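Local coordinates for mucus binding proteinn (Lactobacillus reuteri, PDB 4MT5), which probably binds host mucin while displayed on the bacterial cell surface, this chain being a single Mub repeat of a much longer, wall-linked adhesin, at residues Phe70-Thr75 and Asn121-Val126; Thr92-Asp97 and Asp173-Val178; Thr109-Lys114 and Lys142-Val147; Tyr155-Gln160 and Val178-Asp183. One frame throughout, in Å; residues are numbered along the deposited sequence.

Contact 1 (Phe70-Thr75 and Asn121-Val126); sequences FKHGMT and NVTGKV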
loop_
_atom_site.group_PDB
_atom_site.type_symbol
_atom_site.label_atom_id
_atom_site.label_comp_id
_atom_site.label_asym_id
_atom_site.label_seq_id
_atom_site.Cartn_x
_atom_site.Cartn_y
_atom_site.Cartn_z
ATOM N N PHE A 70 8.147 2.973 -22.480
ATOM C CA PHE A 70 7.478 3.483 -21.295
ATOM C C PHE A 70 7.629 2.480 -20.186
ATOM O O PHE A 70 7.944 1.324 -20.454
ATOM C CB PHE A 70 5.991 3.635 -21.542
ATOM C CG PHE A 70 5.645 4.667 -22.563
ATOM C CD1 PHE A 70 5.249 5.936 -22.176
ATOM C CD2 PHE A 70 5.687 4.369 -23.909
ATOM C CE1 PHE A 70 4.906 6.878 -23.111
ATOM C CE2 PHE A 70 5.348 5.313 -24.842
ATOM C CZ PHE A 70 4.960 6.568 -24.444
ATOM N N LYS A 71 7.406 2.924 -18.948
ATOM C CA LYS A 71 7.215 2.015 -17.805
ATOM C C LYS A 71 5.982 2.458 -17.041
ATOM O O LYS A 71 5.498 3.577 -17.231
ATOM C CB LYS A 71 8.420 2.001 -16.870
ATOM C CG LYS A 71 8.749 3.363 -16.276
ATOM C CD LYS A 71 9.894 3.277 -15.280
ATOM C CE LYS A 71 10.597 4.631 -15.113
ATOM N NZ LYS A 71 11.773 4.468 -14.199
ATOM N N HIS A 72 5.462 1.583 -16.190
ATOM C CA HIS A 72 4.298 1.927 -15.378
ATOM C C HIS A 72 4.630 2.980 -14.330
ATOM O O HIS A 72 5.679 2.936 -13.690
ATOM C CB HIS A 72 3.733 0.690 -14.685
ATOM C CG HIS A 72 2.973 -0.220 -15.598
ATOM N ND1 HIS A 72 2.160 -1.234 -15.131
ATOM C CD2 HIS A 72 2.895 -0.269 -16.948
ATOM C CE1 HIS A 72 1.617 -1.867 -16.155
ATOM N NE2 HIS A 72 2.048 -1.303 -17.269
ATOM N N GLY A 73 3.722 3.932 -14.162
ATOM C CA GLY A 73 3.860 4.920 -13.115
ATOM C C GLY A 73 3.617 4.290 -11.767
ATOM O O GLY A 73 2.781 3.402 -11.622
ATOM N N MET A 74 4.359 4.738 -10.766
ATOM C CA MET A 74 4.132 4.258 -9.404
ATOM C C MET A 74 3.752 5.397 -8.462
ATOM O O MET A 74 4.359 6.480 -8.483
ATOM C CB MET A 74 5.357 3.510 -8.871
ATOM C CG MET A 74 5.723 2.249 -9.656
ATOM S SD MET A 74 4.470 0.940 -9.650
ATOM C CE MET A 74 5.276 -0.274 -10.697
ATOM N N THR A 75 2.730 5.149 -7.654
ATOM C CA THR A 75 2.314 6.101 -6.638
ATOM C C THR A 75 2.538 5.523 -5.256
ATOM O O THR A 75 1.994 4.474 -4.915
ATOM C CB THR A 75 0.835 6.458 -6.768
ATOM O OG1 THR A 75 0.641 7.298 -7.913
ATOM C CG2 THR A 75 0.377 7.200 -5.531
ATOM N N ASN A 121 0.165 2.796 -11.245
ATOM C CA ASN A 121 -0.740 3.818 -11.793
ATOM C C ASN A 121 -1.548 3.346 -13.003
ATOM O O ASN A 121 -2.613 3.902 -13.313
ATOM C CB ASN A 121 0.027 5.084 -12.203
ATOM C CG ASN A 121 0.475 5.924 -11.018
ATOM O OD1 ASN A 121 0.512 5.462 -9.869
ATOM N ND2 ASN A 121 0.828 7.172 -11.297
ATOM N N VAL A 122 -1.024 2.348 -13.705
ATOM C CA VAL A 122 -1.677 1.839 -14.897
ATOM C C VAL A 122 -2.679 0.754 -14.528
ATOM O O VAL A 122 -3.844 0.822 -14.901
ATOM C CB VAL A 122 -0.654 1.287 -15.920
ATOM C CG1 VAL A 122 -1.363 0.521 -17.016
ATOM C CG2 VAL A 122 0.188 2.418 -16.510
ATOM N N THR A 123 -2.242 -0.243 -13.779
ATOM C CA THR A 123 -3.156 -1.319 -13.465
ATOM C C THR A 123 -4.115 -0.923 -12.354
ATOM O O THR A 123 -5.278 -1.325 -12.360
ATOM C CB THR A 123 -2.422 -2.599 -13.066
ATOM O OG1 THR A 123 -1.833 -2.430 -11.773
ATOM C CG2 THR A 123 -1.338 -2.912 -14.068
ATOM N N GLY A 124 -3.624 -0.143 -11.396
ATOM C CA GLY A 124 -4.423 0.245 -10.245
ATOM C C GLY A 124 -4.310 -0.707 -9.065
ATOM O O GLY A 124 -4.863 -0.445 -7.992
ATOM N N LYS A 125 -3.589 -1.809 -9.251
ATOM C CA LYS A 125 -3.369 -2.776 -8.174
ATOM C C LYS A 125 -2.094 -2.467 -7.367
ATOM O O LYS A 125 -1.194 -1.790 -7.857
ATOM C CB LYS A 125 -3.315 -4.183 -8.760
ATOM C CG LYS A 125 -4.531 -4.496 -9.631
ATOM C CD LYS A 125 -4.416 -5.844 -10.320
ATOM C CE LYS A 125 -5.777 -6.325 -10.804
ATOM N NZ LYS A 125 -5.650 -7.613 -11.556
ATOM N N VAL A 126 -2.015 -2.944 -6.126
ATOM C CA VAL A 126 -0.850 -2.612 -5.307
ATOM C C VAL A 126 0.249 -3.647 -5.472
ATOM O O VAL A 126 -0.009 -4.849 -5.469
ATOM C CB VAL A 126 -1.208 -2.335 -3.804
ATOM C CG1 VAL A 126 -2.707 -2.306 -3.605
ATOM C CG2 VAL A 126 -0.551 -3.329 -2.868
HETATM O O HOH W 1 2.541 9.078 -9.884
#

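Contact 2 (Thr92-Asp97 and Asp173-Val178); sequences TIHYVD and DIVKTV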
loop_
_atom_site.group_PDB
_atom_site.type_symbol
_atom_site.label_atom_id
_atom_site.label_comp_id
_atom_site.label_asym_id
_atom_site.label_seq_id
_atom_site.Cartn_x
_atom_site.Cartn_y
_atom_site.Cartn_z
ATOM N N THR A 92 -9.522 -4.988 26.385
ATOM C CA THR A 92 -10.457 -4.512 27.393
ATOM C C THR A 92 -10.497 -5.440 28.606
ATOM O O THR A 92 -10.683 -6.658 28.477
ATOM C CB THR A 92 -11.877 -4.360 26.814
ATOM O OG1 THR A 92 -11.842 -3.497 25.669
ATOM C CG2 THR A 92 -12.813 -3.771 27.851
ATOM N N ILE A 93 -10.308 -4.852 29.783
ATOM C CA ILE A 93 -10.471 -5.578 31.033
ATOM C C ILE A 93 -11.746 -5.135 31.730
ATOM O O ILE A 93 -11.926 -3.952 31.999
ATOM C CB ILE A 93 -9.303 -5.335 31.991
ATOM C CG1 ILE A 93 -7.983 -5.628 31.296
ATOM C CG2 ILE A 93 -9.436 -6.249 33.193
ATOM C CD1 ILE A 93 -7.913 -7.048 30.770
ATOM N N HIS A 94 -12.633 -6.089 32.004
ATOM C CA HIS A 94 -13.824 -5.831 32.820
ATOM C C HIS A 94 -13.598 -6.262 34.278
ATOM O O HIS A 94 -13.087 -7.353 34.546
ATOM C CB HIS A 94 -15.061 -6.543 32.251
ATOM C CG HIS A 94 -15.450 -6.089 30.876
ATOM N ND1 HIS A 94 -15.761 -4.778 30.585
ATOM C CD2 HIS A 94 -15.591 -6.778 29.716
ATOM C CE1 HIS A 94 -16.069 -4.678 29.303
ATOM N NE2 HIS A 94 -15.968 -5.876 28.752
ATOM N N TYR A 95 -13.980 -5.401 35.212
ATOM C CA TYR A 95 -13.884 -5.726 36.628
ATOM C C TYR A 95 -15.284 -5.820 37.269
ATOM O O TYR A 95 -15.949 -4.806 37.467
ATOM C CB TYR A 95 -13.028 -4.679 37.356
ATOM C CG TYR A 95 -11.618 -4.499 36.813
ATOM C CD1 TYR A 95 -10.612 -5.414 37.104
ATOM C CD2 TYR A 95 -11.289 -3.397 36.025
ATOM C CE1 TYR A 95 -9.316 -5.241 36.616
ATOM C CE2 TYR A 95 -9.996 -3.214 35.533
ATOM C CZ TYR A 95 -9.016 -4.140 35.833
ATOM O OH TYR A 95 -7.738 -3.963 35.346
ATOM N N VAL A 96 -15.727 -7.033 37.600
ATOM C CA VAL A 96 -17.093 -7.236 38.097
ATOM C C VAL A 96 -17.183 -7.927 39.460
ATOM O O VAL A 96 -16.205 -7.976 40.203
ATOM C CB VAL A 96 -17.940 -8.035 37.088
ATOM C CG1 VAL A 96 -18.077 -7.264 35.794
ATOM C CG2 VAL A 96 -17.318 -9.396 36.832
ATOM N N ASP A 97 -18.371 -8.446 39.779
ATOM C CA ASP A 97 -18.590 -9.272 40.980
ATOM C C ASP A 97 -19.394 -10.555 40.690
ATOM O O ASP A 97 -19.388 -11.063 39.569
ATOM C CB ASP A 97 -19.236 -8.456 42.111
ATOM C CG ASP A 97 -20.619 -7.911 41.748
ATOM O OD1 ASP A 97 -21.376 -8.582 41.007
ATOM O OD2 ASP A 97 -20.957 -6.806 42.233
ATOM N N ASP A 173 -9.244 -8.680 18.847
ATOM C CA ASP A 173 -9.266 -7.854 20.058
ATOM C C ASP A 173 -9.268 -8.691 21.326
ATOM O O ASP A 173 -9.666 -9.855 21.317
ATOM C CB ASP A 173 -10.472 -6.905 20.068
ATOM C CG ASP A 173 -10.258 -5.661 19.214
ATOM O OD1 ASP A 173 -9.083 -5.270 18.984
ATOM O OD2 ASP A 173 -11.273 -5.064 18.781
ATOM N N ILE A 174 -8.826 -8.096 22.424
ATOM C CA ILE A 174 -8.726 -8.856 23.658
ATOM C C ILE A 174 -9.775 -8.462 24.698
ATOM O O ILE A 174 -9.833 -7.314 25.140
ATOM C CB ILE A 174 -7.310 -8.786 24.234
ATOM C CG1 ILE A 174 -6.349 -9.515 23.289
ATOM C CG2 ILE A 174 -7.279 -9.389 25.636
ATOM C CD1 ILE A 174 -4.942 -9.661 23.831
ATOM N N VAL A 175 -10.619 -9.426 25.059
ATOM C CA VAL A 175 -11.627 -9.204 26.086
ATOM C C VAL A 175 -11.442 -10.189 27.234
ATOM O O VAL A 175 -11.579 -11.408 27.074
ATOM C CB VAL A 175 -13.059 -9.306 25.533
ATOM C CG1 VAL A 175 -14.021 -8.538 26.435
ATOM C CG2 VAL A 175 -13.120 -8.765 24.111
ATOM N N LYS A 176 -11.116 -9.636 28.393
ATOM C CA LYS A 176 -10.783 -10.419 29.565
ATOM C C LYS A 176 -11.524 -9.823 30.756
ATOM O O LYS A 176 -11.489 -8.607 30.977
ATOM C CB LYS A 176 -9.277 -10.363 29.810
ATOM C CG LYS A 176 -8.574 -11.699 29.833
ATOM C CD LYS A 176 -8.770 -12.495 28.566
ATOM C CE LYS A 176 -7.764 -13.649 28.541
ATOM N NZ LYS A 176 -8.030 -14.679 27.490
ATOM N N THR A 177 -12.182 -10.687 31.527
ATOM C CA THR A 177 -13.002 -10.262 32.660
ATOM C C THR A 177 -12.415 -10.689 34.012
ATOM O O THR A 177 -12.034 -11.846 34.191
ATOM C CB THR A 177 -14.424 -10.819 32.513
ATOM O OG1 THR A 177 -14.967 -10.383 31.258
ATOM C CG2 THR A 177 -15.307 -10.334 33.640
ATOM N N VAL A 178 -12.333 -9.746 34.952
ATOM C CA VAL A 178 -11.895 -10.044 36.319
ATOM C C VAL A 178 -13.074 -10.021 37.302
ATOM O O VAL A 178 -13.807 -9.029 37.376
ATOM C CB VAL A 178 -10.843 -9.035 36.814
ATOM C CG1 VAL A 178 -10.128 -9.573 38.041
ATOM C CG2 VAL A 178 -9.853 -8.747 35.736
HETATM O O HOH W 2 -11.355 -5.935 23.717
#

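Contact 3 (Thr109-Lys114 and Lys142-Val147); sequences TAVTFK and KTFAAV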
loop_
_atom_site.group_PDB
_atom_site.type_symbol
_atom_site.label_atom_id
_atom_site.label_comp_id
_atom_site.label_asym_id
_atom_site.label_seq_id
_atom_site.Cartn_x
_atom_site.Cartn_y
_atom_site.Cartn_z
ATOM N N THR A 109 -6.712 -0.466 26.512
ATOM C CA THR A 109 -5.485 -0.038 25.844
ATOM C C THR A 109 -5.518 -0.419 24.356
ATOM O O THR A 109 -5.875 -1.539 23.997
ATOM C CB THR A 109 -4.233 -0.614 26.549
ATOM O OG1 THR A 109 -4.294 -2.043 26.544
ATOM C CG2 THR A 109 -4.164 -0.135 28.001
ATOM N N ALA A 110 -5.161 0.522 23.491
ATOM C CA ALA A 110 -5.253 0.284 22.058
ATOM C C ALA A 110 -3.884 0.315 21.382
ATOM O O ALA A 110 -2.986 1.049 21.805
ATOM C CB ALA A 110 -6.172 1.311 21.421
ATOM N N VAL A 111 -3.726 -0.488 20.333
ATOM C CA VAL A 111 -2.568 -0.357 19.451
ATOM C C VAL A 111 -3.036 -0.278 18.003
ATOM O O VAL A 111 -3.855 -1.079 17.566
ATOM C CB VAL A 111 -1.524 -1.486 19.642
ATOM C CG1 VAL A 111 -2.157 -2.838 19.466
ATOM C CG2 VAL A 111 -0.365 -1.314 18.679
ATOM N N THR A 112 -2.538 0.721 17.280
ATOM C CA THR A 112 -2.855 0.890 15.869
ATOM C C THR A 112 -1.626 0.593 15.024
ATOM O O THR A 112 -0.587 1.237 15.188
ATOM C CB THR A 112 -3.341 2.323 15.554
ATOM O OG1 THR A 112 -4.600 2.556 16.192
ATOM C CG2 THR A 112 -3.515 2.520 14.059
ATOM N N PHE A 113 -1.747 -0.389 14.133
ATOM C CA PHE A 113 -0.694 -0.709 13.185
ATOM C C PHE A 113 -0.961 0.059 11.897
ATOM O O PHE A 113 -2.084 0.050 11.405
ATOM C CB PHE A 113 -0.677 -2.206 12.902
ATOM C CG PHE A 113 -0.223 -3.034 14.060
ATOM C CD1 PHE A 113 1.124 -3.278 14.266
ATOM C CD2 PHE A 113 -1.140 -3.576 14.943
ATOM C CE1 PHE A 113 1.550 -4.044 15.331
ATOM C CE2 PHE A 113 -0.719 -4.346 16.013
ATOM C CZ PHE A 113 0.629 -4.580 16.206
ATOM N N LYS A 114 0.056 0.731 11.363
ATOM C CA LYS A 114 -0.086 1.503 10.130
ATOM C C LYS A 114 1.016 1.107 9.168
ATOM O O LYS A 114 2.139 0.848 9.599
ATOM C CB LYS A 114 0.021 3.001 10.419
ATOM C CG LYS A 114 -1.223 3.622 11.022
ATOM C CD LYS A 114 -0.933 4.995 11.602
ATOM C CE LYS A 114 -2.182 5.866 11.603
ATOM N NZ LYS A 114 -2.012 7.093 12.433
ATOM N N LYS A 142 3.354 -6.101 18.976
ATOM C CA LYS A 142 3.406 -5.221 20.130
ATOM C C LYS A 142 2.943 -6.073 21.289
ATOM O O LYS A 142 2.032 -6.886 21.141
ATOM C CB LYS A 142 2.501 -3.992 19.909
ATOM C CG LYS A 142 2.247 -3.114 21.127
ATOM C CD LYS A 142 3.538 -2.578 21.744
ATOM C CE LYS A 142 3.230 -1.553 22.847
ATOM N NZ LYS A 142 2.083 -1.997 23.719
ATOM N N THR A 143 3.607 -5.952 22.428
ATOM C CA THR A 143 3.153 -6.684 23.594
ATOM C C THR A 143 2.368 -5.726 24.469
ATOM O O THR A 143 2.772 -4.579 24.681
ATOM C CB THR A 143 4.309 -7.309 24.393
ATOM O OG1 THR A 143 5.136 -6.272 24.933
ATOM C CG2 THR A 143 5.139 -8.229 23.509
ATOM N N PHE A 144 1.219 -6.186 24.945
ATOM C CA PHE A 144 0.463 -5.397 25.887
ATOM C C PHE A 144 1.088 -5.588 27.253
ATOM O O PHE A 144 1.365 -6.724 27.657
ATOM C CB PHE A 144 -0.989 -5.839 25.904
ATOM C CG PHE A 144 -1.809 -5.240 24.811
ATOM C CD1 PHE A 144 -1.934 -3.859 24.698
ATOM C CD2 PHE A 144 -2.470 -6.049 23.899
ATOM C CE1 PHE A 144 -2.699 -3.293 23.690
ATOM C CE2 PHE A 144 -3.239 -5.494 22.888
ATOM C CZ PHE A 144 -3.353 -4.110 22.782
ATOM N N ALA A 145 1.335 -4.483 27.952
ATOM C CA ALA A 145 1.829 -4.568 29.316
ATOM C C ALA A 145 0.796 -5.326 30.138
ATOM O O ALA A 145 -0.402 -5.060 30.019
ATOM C CB ALA A 145 2.053 -3.182 29.887
ATOM N N ALA A 146 1.247 -6.292 30.935
ATOM C CA ALA A 146 0.357 -6.967 31.872
ATOM C C ALA A 146 -0.291 -5.925 32.786
ATOM O O ALA A 146 0.364 -4.970 33.216
ATOM C CB ALA A 146 1.120 -8.002 32.681
ATOM N N VAL A 147 -1.585 -6.084 33.053
ATOM C CA VAL A 147 -2.302 -5.142 33.920
ATOM C C VAL A 147 -2.660 -5.742 35.286
ATOM O O VAL A 147 -3.291 -6.809 35.378
ATOM C CB VAL A 147 -3.572 -4.535 33.250
ATOM C CG1 VAL A 147 -4.482 -3.903 34.291
ATOM C CG2 VAL A 147 -3.187 -3.506 32.205
HETATM O O HOH W 3 -2.070 -3.813 28.570
#

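Contact 4 (Tyr155-Gln160 and Val178-Asp183); sequences YTPNHQ and VVYVGD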
loop_
_atom_site.group_PDB
_atom_site.type_symbol
_atom_site.label_atom_id
_atom_site.label_comp_id
_atom_site.label_asym_id
_atom_site.label_seq_id
_atom_site.Cartn_x
_atom_site.Cartn_y
_atom_site.Cartn_z
ATOM N N TYR A 155 -13.101 -7.096 48.923
ATOM C CA TYR A 155 -13.104 -8.128 47.884
ATOM C C TYR A 155 -11.694 -8.629 47.560
ATOM O O TYR A 155 -10.706 -7.965 47.877
ATOM C CB TYR A 155 -13.767 -7.605 46.604
ATOM C CG TYR A 155 -15.194 -7.120 46.777
ATOM C CD1 TYR A 155 -16.274 -7.958 46.511
ATOM C CD2 TYR A 155 -15.459 -5.819 47.192
ATOM C CE1 TYR A 155 -17.574 -7.514 46.657
ATOM C CE2 TYR A 155 -16.755 -5.369 47.344
ATOM C CZ TYR A 155 -17.808 -6.218 47.073
ATOM O OH TYR A 155 -19.099 -5.765 47.229
ATOM N N THR A 156 -11.614 -9.813 46.954
ATOM C CA THR A 156 -10.375 -10.291 46.349
ATOM C C THR A 156 -10.682 -10.901 44.986
ATOM O O THR A 156 -11.492 -11.831 44.891
ATOM C CB THR A 156 -9.635 -11.349 47.199
ATOM O OG1 THR A 156 -10.342 -12.597 47.146
ATOM C CG2 THR A 156 -9.455 -10.881 48.646
ATOM N N PRO A 157 -10.027 -10.372 43.931
ATOM C CA PRO A 157 -10.157 -10.782 42.522
ATOM C C PRO A 157 -9.628 -12.190 42.240
ATOM O O PRO A 157 -8.682 -12.631 42.894
ATOM C CB PRO A 157 -9.307 -9.745 41.781
ATOM C CG PRO A 157 -8.338 -9.241 42.800
ATOM C CD PRO A 157 -9.090 -9.244 44.091
ATOM N N ASN A 158 -10.232 -12.879 41.273
ATOM C CA ASN A 158 -9.842 -14.253 40.937
ATOM C C ASN A 158 -8.593 -14.365 40.050
ATOM O O ASN A 158 -8.113 -15.473 39.783
ATOM C CB ASN A 158 -11.017 -15.039 40.325
ATOM C CG ASN A 158 -11.682 -14.313 39.151
ATOM O OD1 ASN A 158 -11.177 -13.301 38.647
ATOM N ND2 ASN A 158 -12.825 -14.840 38.708
ATOM N N HIS A 159 -8.094 -13.216 39.587
ATOM C CA HIS A 159 -6.802 -13.112 38.903
ATOM C C HIS A 159 -6.110 -11.859 39.423
ATOM O O HIS A 159 -6.635 -10.755 39.276
ATOM C CB HIS A 159 -6.973 -12.992 37.383
ATOM C CG HIS A 159 -7.613 -14.184 36.742
ATOM N ND1 HIS A 159 -7.198 -15.477 36.987
ATOM C CD2 HIS A 159 -8.629 -14.278 35.852
ATOM C CE1 HIS A 159 -7.938 -16.317 36.282
ATOM N NE2 HIS A 159 -8.814 -15.614 35.586
ATOM N N GLN A 160 -4.938 -12.025 40.031
ATOM C CA GLN A 160 -4.205 -10.889 40.596
ATOM C C GLN A 160 -3.836 -9.853 39.518
ATOM O O GLN A 160 -3.794 -8.641 39.771
ATOM C CB GLN A 160 -2.961 -11.381 41.348
ATOM C CG GLN A 160 -2.121 -10.278 41.995
ATOM C CD GLN A 160 -2.941 -9.339 42.871
ATOM O OE1 GLN A 160 -3.372 -9.706 43.973
ATOM N NE2 GLN A 160 -3.163 -8.117 42.381
ATOM N N VAL A 178 -12.333 -9.746 34.952
ATOM C CA VAL A 178 -11.895 -10.044 36.319
ATOM C C VAL A 178 -13.074 -10.021 37.302
ATOM O O VAL A 178 -13.807 -9.029 37.376
ATOM C CB VAL A 178 -10.843 -9.035 36.814
ATOM C CG1 VAL A 178 -10.128 -9.573 38.041
ATOM C CG2 VAL A 178 -9.853 -8.747 35.736
ATOM N N VAL A 179 -13.248 -11.107 38.058
ATOM C CA VAL A 179 -14.354 -11.210 39.018
ATOM C C VAL A 179 -13.868 -11.097 40.460
ATOM O O VAL A 179 -12.992 -11.841 40.897
ATOM C CB VAL A 179 -15.155 -12.522 38.866
ATOM C CG1 VAL A 179 -16.345 -12.508 39.796
ATOM C CG2 VAL A 179 -15.622 -12.706 37.441
ATOM N N TYR A 180 -14.453 -10.153 41.186
ATOM C CA TYR A 180 -14.111 -9.921 42.580
ATOM C C TYR A 180 -15.051 -10.680 43.516
ATOM O O TYR A 180 -16.275 -10.531 43.435
ATOM C CB TYR A 180 -14.172 -8.424 42.886
ATOM C CG TYR A 180 -12.940 -7.649 42.462
ATOM C CD1 TYR A 180 -12.013 -7.206 43.407
ATOM C CD2 TYR A 180 -12.705 -7.356 41.119
ATOM C CE1 TYR A 180 -10.886 -6.495 43.028
ATOM C CE2 TYR A 180 -11.572 -6.645 40.727
ATOM C CZ TYR A 180 -10.669 -6.218 41.687
ATOM O OH TYR A 180 -9.549 -5.514 41.309
ATOM N N VAL A 181 -14.478 -11.498 44.398
ATOM C CA VAL A 181 -15.262 -12.254 45.377
ATOM C C VAL A 181 -15.319 -11.512 46.710
ATOM O O VAL A 181 -14.298 -11.058 47.220
ATOM C CB VAL A 181 -14.692 -13.678 45.590
ATOM C CG1 VAL A 181 -15.349 -14.342 46.781
ATOM C CG2 VAL A 181 -14.868 -14.523 44.324
ATOM N N GLY A 182 -16.519 -11.374 47.261
ATOM C CA GLY A 182 -16.689 -10.725 48.551
ATOM C C GLY A 182 -16.014 -11.459 49.700
ATOM O O GLY A 182 -16.034 -12.691 49.766
ATOM N N ASP A 183 -15.418 -10.699 50.615
ATOM C CA ASP A 183 -14.715 -11.287 51.756
ATOM C C ASP A 183 -15.670 -11.942 52.768
ATOM O O ASP A 183 -16.486 -11.261 53.396
ATOM C CB ASP A 183 -13.793 -10.251 52.426
ATOM C CG ASP A 183 -12.536 -9.951 51.592
ATOM O OD1 ASP A 183 -12.160 -10.799 50.743
ATOM O OD2 ASP A 183 -11.921 -8.872 51.789
HETATM O O HOH W 4 -12.239 -13.015 49.671
#

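Contact 1 (Phe70-Thr75 and Asn121-Val126)
Two direct hydrogen bonds join the turn at Asn-121 to the strand carrying Gly-73 and Thr-75. Asn-121 N donates to Gly-73 O at 2.7 Å; the bond is nearly straight at hydrogen but reaches the carbonyl from above its plane. The side chain of Asn-121, its CG beside the backbone N, offers OD1 to the hydroxyl of Thr-75, with OG1 to OD1 at 2.7 Å on an in-plane lone pair. A water closes the triangle, accepting from Asn-121 ND2 at 2.9 Å and donating to Thr-75 OG1.

The apolar half is a CH-pi contact: Val-122 CB sits 3.8 Å from the centroid of the His-72 ring, squarely over one face, with CG1 and CG2 spread above the same ring. Thr-123 CG2 approaches His-72 CE1 obliquely at 3.8 Å.

Outside the segments, His-72 ND1 bonds Asp-120 OD2 and NE2 bonds Asp-10 OD2. An alanine here would probably cost Val-122 its flat support and break the link between these two aspartates. With a carboxylate at each nitrogen, the buried imidazole is probably doubly protonated, a cation tying together strand ends from the two family domains of the repeat.

Contact 2 (Thr92-Asp97 and Asp173-Val178)
Five backbone hydrogen bonds zip Thr-92 to Val-96 against Ile-174 to Val-178 in parallel register. Thr-92 N donates to Ile-174 O at 2.7 Å, and Thr-92 O accepts from Lys-176 N; His-94 repeats the pattern, its N bonding Lys-176 O and its O taking Val-178 N. Val-96 N ends the series on Val-178 O at 2.8 Å. Most of these donors lie nearly along the C=O axis, although His-94 N meets Lys-176 O at a more bent 153°, in the carbonyl plane.

On one face of the sheet Val-178 fills the angle between two neighbours. Its CG2 meets Ile-93 CG2 at 3.6 Å, while its CB lies 3.6 Å from Tyr-95 CD1, the two side chains running side by side. Ile-93 CG2 also covers the rim of one face of the Tyr-95 ring, and Ile-93 CD1 reaches Lys-176 CB. On the other face His-94 turns a ring edge to Thr-177 OG1, at 4.0 Å from CD2, and nears Val-175 CG1. A water links Thr-92 OG1 to Ile-174 O, which thereby receives two donors.

Further out, Ile-93 and Tyr-95 bond through their backbones to Ser-107 and Val-103, and strand 161-167 packs on Ile-93 and Lys-176. Strand 85-96 thus runs between parallel 174-182, distant in sequence, and antiparallel 104-120, consistent with the central strands of a ubiquitin-like beta-grasp fold. Apolar contacts gather around Val-178 on the face of Ile-93 and Tyr-95, whereas the face of Thr-92, His-94 and Thr-177 mixes polar groups with Val-175.

Contact 3 (Thr109-Lys114 and Lys142-Val147)
Thr-109 opens the contact with its hydroxyl in the crowded position between backbone N and carbonyl carbon (chi1 59°), which aims OG1 at the Phe-144 ring. OG1 lies 3.5 Å from Phe-144 CE1, approaching obliquely, as the two side chains slide past each other in opposite directions. The same hydroxyl makes a weak bond to a water that donates to Ala-145 O at 2.5 Å. At Ala-110 the main chain borders the ring edge, its C near the ring plane.

Val-111 points across the gap and divides its branches: CG1 touches Phe-144 CZ at 3.7 Å, and CG2, anti to the backbone N, meets Lys-142 CG at 4.0 Å. CG2 also lies over the rim of one face of the Phe-113 ring. Phe-113 itself reaches over with its tip, CZ standing 4.2 Å from Lys-142 CB, while Lys-142 N lies at the ring edge. The lysine chain bends at chi2 and chi4, and its NZ turns back to Thr-143 O at 2.8 Å, so only its aliphatic part serves the packing.

No hydrogen bond crosses between the strands. Their axes run antiparallel but 9.1 Å apart, a spacing of stacked layers and not of neighbours in one sheet. The pair formed by strands 142-148 and 161-167 thus packs through side chains on the long sheet, with Val-167 touching both Val-111 and Phe-144, a layered hydrophobic core within the ubiquitin-like beta-grasp architecture of the repeat.

Contact 4 (Tyr155-Gln160 and Val178-Asp183)
Thr-156 and Val-181 form the antiparallel hydrogen-bonded pair at the middle of this short sheet edge, each N donating to the other's O at 3.0 Å. The two bonds differ in shape: Thr-156 N lies in the plane of its acceptor carbonyl, while Val-181 N stands well above the plane of the Thr-156 carbonyl. Asn-158 grips Val-179 twice. Its N donates to Val-179 O, and its side chain, CG in the crowded position between N and carbonyl carbon (chi1 52°), folds back so that OD1 accepts from Val-179 N at 3.1 Å. The amide thereby stands in for a backbone carbonyl where strand 155-157 has ended. At the far end a water bridges Thr-156 OG1 and Asp-183 OD1, donating to the carboxylate at 2.5 Å.

Around this frame, Pro-157 and Tyr-180 point the same way from a non-hydrogen-bonded pair. Pro-157 CB lies 3.8 Å from the Tyr-180 ring centroid, 11° off the normal, a CH-pi contact, and CD reaches CE1. Tyr-155 CB abuts the edge of the same ring at 3.7 Å from CD1, and its own ring lies by Gly-182, CD1 to CA at 3.5 Å. An alanine here in place of Tyr-180 would probably uncover Pro-157 and would lose the hydroxyl's bond to Pro-150 O.

Strand 155-157 thus borders strand 174-182, whose other neighbour is strand 85-96; the Tyr-180 ring is wedged among Val-103, Ser-149 and Val-152 in the surrounding loops.

Overall arrangement
The four contacts follow the length of an elongated repeat. Contact 1 stands apart near the junction of the two family domains, its centre 47 Å from contact 2 and 59 Å from contact 4, yet strand 104-120 pairs with strand 65-77 and carries on into contact 3. Contacts 2, 3 and 4 belong to the Muc B2-like part. Contacts 2 and 3 have centres 15 Å apart and meet where Tyr-95 OH lies 3.4 Å from Val-147 CG1. Contacts 2 and 4, 13 Å apart between centres, share Val-178 on strand 174-182, which takes a parallel partner on one edge and an antiparallel one on the other.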